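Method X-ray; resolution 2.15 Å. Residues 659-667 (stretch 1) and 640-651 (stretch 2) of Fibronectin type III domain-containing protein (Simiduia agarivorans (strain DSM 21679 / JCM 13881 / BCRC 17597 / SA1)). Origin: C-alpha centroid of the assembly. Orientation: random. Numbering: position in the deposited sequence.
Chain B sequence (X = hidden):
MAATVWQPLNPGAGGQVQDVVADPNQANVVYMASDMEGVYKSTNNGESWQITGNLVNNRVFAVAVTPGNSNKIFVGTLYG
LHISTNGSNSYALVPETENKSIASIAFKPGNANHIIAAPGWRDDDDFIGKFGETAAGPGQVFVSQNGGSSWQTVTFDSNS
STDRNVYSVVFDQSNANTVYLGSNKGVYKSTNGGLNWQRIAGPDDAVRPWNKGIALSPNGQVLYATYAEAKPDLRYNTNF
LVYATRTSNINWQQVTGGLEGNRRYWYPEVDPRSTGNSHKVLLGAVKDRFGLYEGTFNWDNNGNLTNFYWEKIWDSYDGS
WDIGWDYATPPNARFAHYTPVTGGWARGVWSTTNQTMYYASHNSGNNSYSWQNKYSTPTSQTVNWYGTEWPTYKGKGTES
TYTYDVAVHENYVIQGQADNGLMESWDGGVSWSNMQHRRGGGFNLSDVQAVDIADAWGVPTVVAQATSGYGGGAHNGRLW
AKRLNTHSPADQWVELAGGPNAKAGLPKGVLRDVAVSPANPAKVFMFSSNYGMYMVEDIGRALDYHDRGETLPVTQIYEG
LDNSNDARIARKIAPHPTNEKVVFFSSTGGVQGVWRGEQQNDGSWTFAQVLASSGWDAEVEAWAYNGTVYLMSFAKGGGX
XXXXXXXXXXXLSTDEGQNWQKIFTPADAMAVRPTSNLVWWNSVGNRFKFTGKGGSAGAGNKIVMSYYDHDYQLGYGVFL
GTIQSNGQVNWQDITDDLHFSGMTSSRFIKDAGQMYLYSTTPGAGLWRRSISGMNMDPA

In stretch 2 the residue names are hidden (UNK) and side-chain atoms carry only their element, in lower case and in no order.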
# COMPACT_ATOMS: atom_id res chain seq x y z
N ASN B 659 -42.38 -27.38 28.25
CA ASN B 659 -43.18 -27.04 29.43
C ASN B 659 -42.69 -25.72 30.00
O ASN B 659 -41.48 -25.48 30.06
CB ASN B 659 -43.09 -28.14 30.49
CG ASN B 659 -43.65 -29.46 30.02
OD1 ASN B 659 -44.86 -29.69 30.06
ND2 ASN B 659 -42.77 -30.35 29.57
N TRP B 660 -43.63 -24.88 30.43
CA TRP B 660 -43.33 -23.54 30.91
C TRP B 660 -43.85 -23.33 32.32
O TRP B 660 -44.79 -24.00 32.77
CB TRP B 660 -43.95 -22.48 29.99
CG TRP B 660 -43.44 -22.51 28.58
CD1 TRP B 660 -43.88 -23.32 27.57
CD2 TRP B 660 -42.40 -21.69 28.03
NE1 TRP B 660 -43.17 -23.05 26.42
CE2 TRP B 660 -42.26 -22.06 26.67
CE3 TRP B 660 -41.58 -20.69 28.54
CZ2 TRP B 660 -41.33 -21.46 25.83
CZ3 TRP B 660 -40.66 -20.09 27.70
CH2 TRP B 660 -40.54 -20.47 26.36
N GLN B 661 -43.23 -22.38 33.03
CA GLN B 661 -43.68 -21.97 34.36
C GLN B 661 -43.70 -20.45 34.45
O GLN B 661 -42.82 -19.77 33.92
CB GLN B 661 -42.77 -22.52 35.47
CG GLN B 661 -42.58 -24.03 35.46
CD GLN B 661 -41.32 -24.44 34.71
OE1 GLN B 661 -40.24 -23.89 34.91
NE2 GLN B 661 -41.46 -25.43 33.83
N LYS B 662 -44.72 -19.93 35.14
CA LYS B 662 -44.78 -18.51 35.47
C LYS B 662 -43.78 -18.19 36.57
O LYS B 662 -43.76 -18.86 37.61
CB LYS B 662 -46.19 -18.14 35.92
CG LYS B 662 -46.97 -17.24 34.98
CD LYS B 662 -48.26 -16.75 35.63
CE LYS B 662 -49.46 -17.56 35.16
NZ LYS B 662 -50.72 -16.76 35.19
N ILE B 663 -42.95 -17.17 36.37
CA ILE B 663 -41.98 -16.80 37.40
C ILE B 663 -42.01 -15.31 37.74
O ILE B 663 -41.38 -14.88 38.70
CB ILE B 663 -40.55 -17.23 37.01
CG1 ILE B 663 -40.08 -16.48 35.77
CG2 ILE B 663 -40.47 -18.74 36.83
CD1 ILE B 663 -38.57 -16.55 35.55
N PHE B 664 -42.74 -14.51 36.96
CA PHE B 664 -42.93 -13.11 37.33
C PHE B 664 -44.21 -12.58 36.70
O PHE B 664 -44.42 -12.72 35.50
CB PHE B 664 -41.73 -12.25 36.91
CG PHE B 664 -41.54 -11.03 37.77
CD1 PHE B 664 -41.35 -11.17 39.14
CD2 PHE B 664 -41.57 -9.76 37.22
CE1 PHE B 664 -41.18 -10.05 39.94
CE2 PHE B 664 -41.40 -8.65 38.02
CZ PHE B 664 -41.20 -8.79 39.39
N THR B 665 -45.04 -11.95 37.53
CA THR B 665 -46.33 -11.40 37.14
C THR B 665 -46.43 -9.96 37.61
O THR B 665 -45.62 -9.50 38.41
CB THR B 665 -47.47 -12.24 37.75
OG1 THR B 665 -47.44 -12.10 39.17
CG2 THR B 665 -47.32 -13.70 37.38
N PRO B 666 -47.42 -9.21 37.12
CA PRO B 666 -47.66 -7.87 37.67
C PRO B 666 -47.87 -7.86 39.18
O PRO B 666 -47.46 -6.89 39.84
CB PRO B 666 -48.93 -7.41 36.93
CG PRO B 666 -48.85 -8.11 35.62
CD PRO B 666 -48.22 -9.45 35.90
N ALA B 667 -48.48 -8.90 39.75
CA ALA B 667 -48.64 -8.96 41.20
C ALA B 667 -47.29 -9.05 41.90
O ALA B 667 -47.07 -8.39 42.92
CB ALA B 667 -49.53 -10.14 41.59
N UNK B 640 -53.77 -21.98 28.17
CA UNK B 640 -54.45 -22.35 29.42
C UNK B 640 -53.46 -22.58 30.56
O UNK B 640 -52.46 -23.28 30.40
c UNK B 640 -54.12 -22.87 27.05
c UNK B 640 -55.33 -23.59 27.56
c UNK B 640 -55.18 -23.65 29.05
N UNK B 641 -53.76 -21.96 31.70
CA UNK B 641 -52.88 -22.04 32.86
C UNK B 641 -51.76 -21.02 32.88
O UNK B 641 -51.08 -20.90 33.91
N UNK B 642 -51.55 -20.29 31.80
CA UNK B 642 -50.49 -19.28 31.72
C UNK B 642 -51.01 -17.91 31.35
O UNK B 642 -50.54 -16.91 31.91
c UNK B 642 -47.69 -20.75 32.24
c UNK B 642 -49.42 -19.72 30.71
c UNK B 642 -47.86 -21.49 29.85
c UNK B 642 -48.63 -20.99 31.06
N UNK B 643 -51.95 -17.82 30.42
CA UNK B 643 -52.52 -16.53 30.04
C UNK B 643 -53.25 -15.90 31.22
O UNK B 643 -53.92 -16.58 32.00
o UNK B 643 -52.78 -17.22 27.73
c UNK B 643 -53.49 -16.71 28.87
c UNK B 643 -54.15 -15.39 28.50
N UNK B 644 -53.09 -14.57 31.36
CA UNK B 644 -53.81 -13.79 32.37
C UNK B 644 -54.16 -12.44 31.74
O UNK B 644 -53.49 -11.43 31.96
c UNK B 644 -52.99 -13.62 33.65
o UNK B 644 -52.95 -11.93 35.33
c UNK B 644 -53.67 -12.72 34.66
o UNK B 644 -54.91 -12.79 34.80
N UNK B 645 -55.23 -12.43 30.94
CA UNK B 645 -55.65 -11.21 30.28
C UNK B 645 -54.59 -10.69 29.34
O UNK B 645 -53.86 -11.46 28.69
N UNK B 646 -54.47 -9.37 29.27
CA UNK B 646 -53.44 -8.73 28.48
C UNK B 646 -52.17 -8.45 29.28
O UNK B 646 -51.32 -7.68 28.83
n UNK B 646 -55.98 -6.74 26.71
c UNK B 646 -55.05 -7.68 26.83
c UNK B 646 -53.97 -7.43 27.87
o UNK B 646 -55.05 -8.70 26.14
N UNK B 647 -52.03 -9.06 30.46
CA UNK B 647 -50.86 -8.83 31.29
C UNK B 647 -49.65 -9.56 30.73
O UNK B 647 -49.72 -10.75 30.42
c UNK B 647 -51.12 -9.29 32.72
n UNK B 647 -52.97 -8.97 34.24
c UNK B 647 -52.07 -8.37 33.47
o UNK B 647 -51.99 -7.15 33.36
N UNK B 648 -48.53 -8.85 30.60
CA UNK B 648 -47.28 -9.48 30.21
C UNK B 648 -46.64 -10.14 31.42
O UNK B 648 -46.72 -9.62 32.54
c UNK B 648 -46.68 -7.37 26.03
c UNK B 648 -47.99 -7.71 27.80
c UNK B 648 -46.32 -8.46 29.60
c UNK B 648 -44.81 -7.22 24.61
c UNK B 648 -45.87 -7.80 27.11
c UNK B 648 -46.16 -7.08 24.77
c UNK B 648 -43.98 -7.64 25.66
n UNK B 648 -47.97 -7.32 26.49
c UNK B 648 -46.73 -8.00 28.23
c UNK B 648 -44.49 -7.93 26.90
N UNK B 649 -46.02 -11.29 31.20
CA UNK B 649 -45.43 -12.08 32.27
C UNK B 649 -44.09 -12.64 31.81
O UNK B 649 -43.78 -12.64 30.62
o UNK B 649 -49.55 -14.12 33.97
n UNK B 649 -48.65 -14.94 32.08
c UNK B 649 -47.81 -12.83 32.93
c UNK B 649 -48.75 -14.03 33.04
c UNK B 649 -46.36 -13.24 32.69
N UNK B 650 -43.30 -13.11 32.77
CA UNK B 650 -42.07 -13.83 32.48
C UNK B 650 -42.34 -15.31 32.66
O UNK B 650 -42.70 -15.76 33.76
c UNK B 650 -40.91 -13.37 33.39
c UNK B 650 -40.64 -11.87 33.22
c UNK B 650 -40.04 -11.50 31.89
c UNK B 650 -39.65 -14.15 33.05
N UNK B 651 -42.18 -16.07 31.58
CA UNK B 651 -42.34 -17.52 31.61
C UNK B 651 -40.99 -18.17 31.38
O UNK B 651 -40.18 -17.67 30.58
c UNK B 651 -44.74 -17.37 30.57
c UNK B 651 -45.26 -17.24 31.98
c UNK B 651 -43.34 -18.00 30.56
c UNK B 651 -45.71 -18.17 29.72
O HOH W 1 -53.45 -17.00 34.83

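Position 640 carries three carbons that close a ring onto its own backbone N, beyond reach of stretch 1: Pro 640. Position 641 has no side-chain atoms, and at phi 85° and psi -9° a CB would jam against the preceding carbonyl O: Gly 641.

Position 642 bears four carbons forked at the second; one lies 4.0 Å from Trp 660 CB: Leu 642. At 643, one carbon holds an oxygen and a carbon, and the CA-to-CB bond points away from stretch 1: Thr 643. Position 644 has two carbons, the second with two oxygens; its CB sits 4.2 Å from Lys 662 NZ: Asp 644.

Position 645, bare and at positive phi, is Gly 645. Position 646 has two carbons, the second with one oxygen and one nitrogen, out of contact: Asn 646. The same set recurs at 647, where CB packs 3.9 Å from Pro 666 CG. This is Asn 647, whose ND2 donates to Asp 644 OD2 at 3.2 Å within a type II' turn.

Position 648 shows one carbon, then fused five- and six-membered rings of eight carbons and a nitrogen; its CA-to-CB bond points away from stretch 1, and its backbone O lies 3.7 Å from Pro 666 CD: Trp 648. Position 649 has three carbons, the third with an oxygen and a nitrogen, and the end of the side chain comes nearer to stretch 1. As Gln 649, it accepts from Lys 662 NZ through OE1 at 3.1 Å, while its NE2 donates to Leu 642 O at 2.7 Å.

Position 650 has four carbons forked at the first, one arm two carbons long, with CB 3.8 Å from Phe 664 CB: Ile 650. Position 651 has four carbons forked at the second; its CB lies 3.8 Å from Trp 660 CE3. As Leu 651, it also places CD2 3.5 Å from Lys 662 CG.

The first rule is backbone pairing. Ile 650 N donates to Phe 664 O and Ile 663 N to Ile 650 O, both at 3.0 Å and nearly straight; a weak bond from Phe 664 N to Ile 650 O, 3.4 Å, shares that acceptor at a bulge where the antiparallel register slips by one. The second is division by face: Phe 664 and Ile 650 occupy one, Lys 662 and Leu 651 the other. The third is Lys 662, which ties the loop to the strand: its NZ bonds Gln 649 OE1, reaches Leu 642 O weakly at 3.3 Å, and donates to a water that bridges to Thr 643 O.

Stretch 2 640-651: PGLTDGNNWQIL
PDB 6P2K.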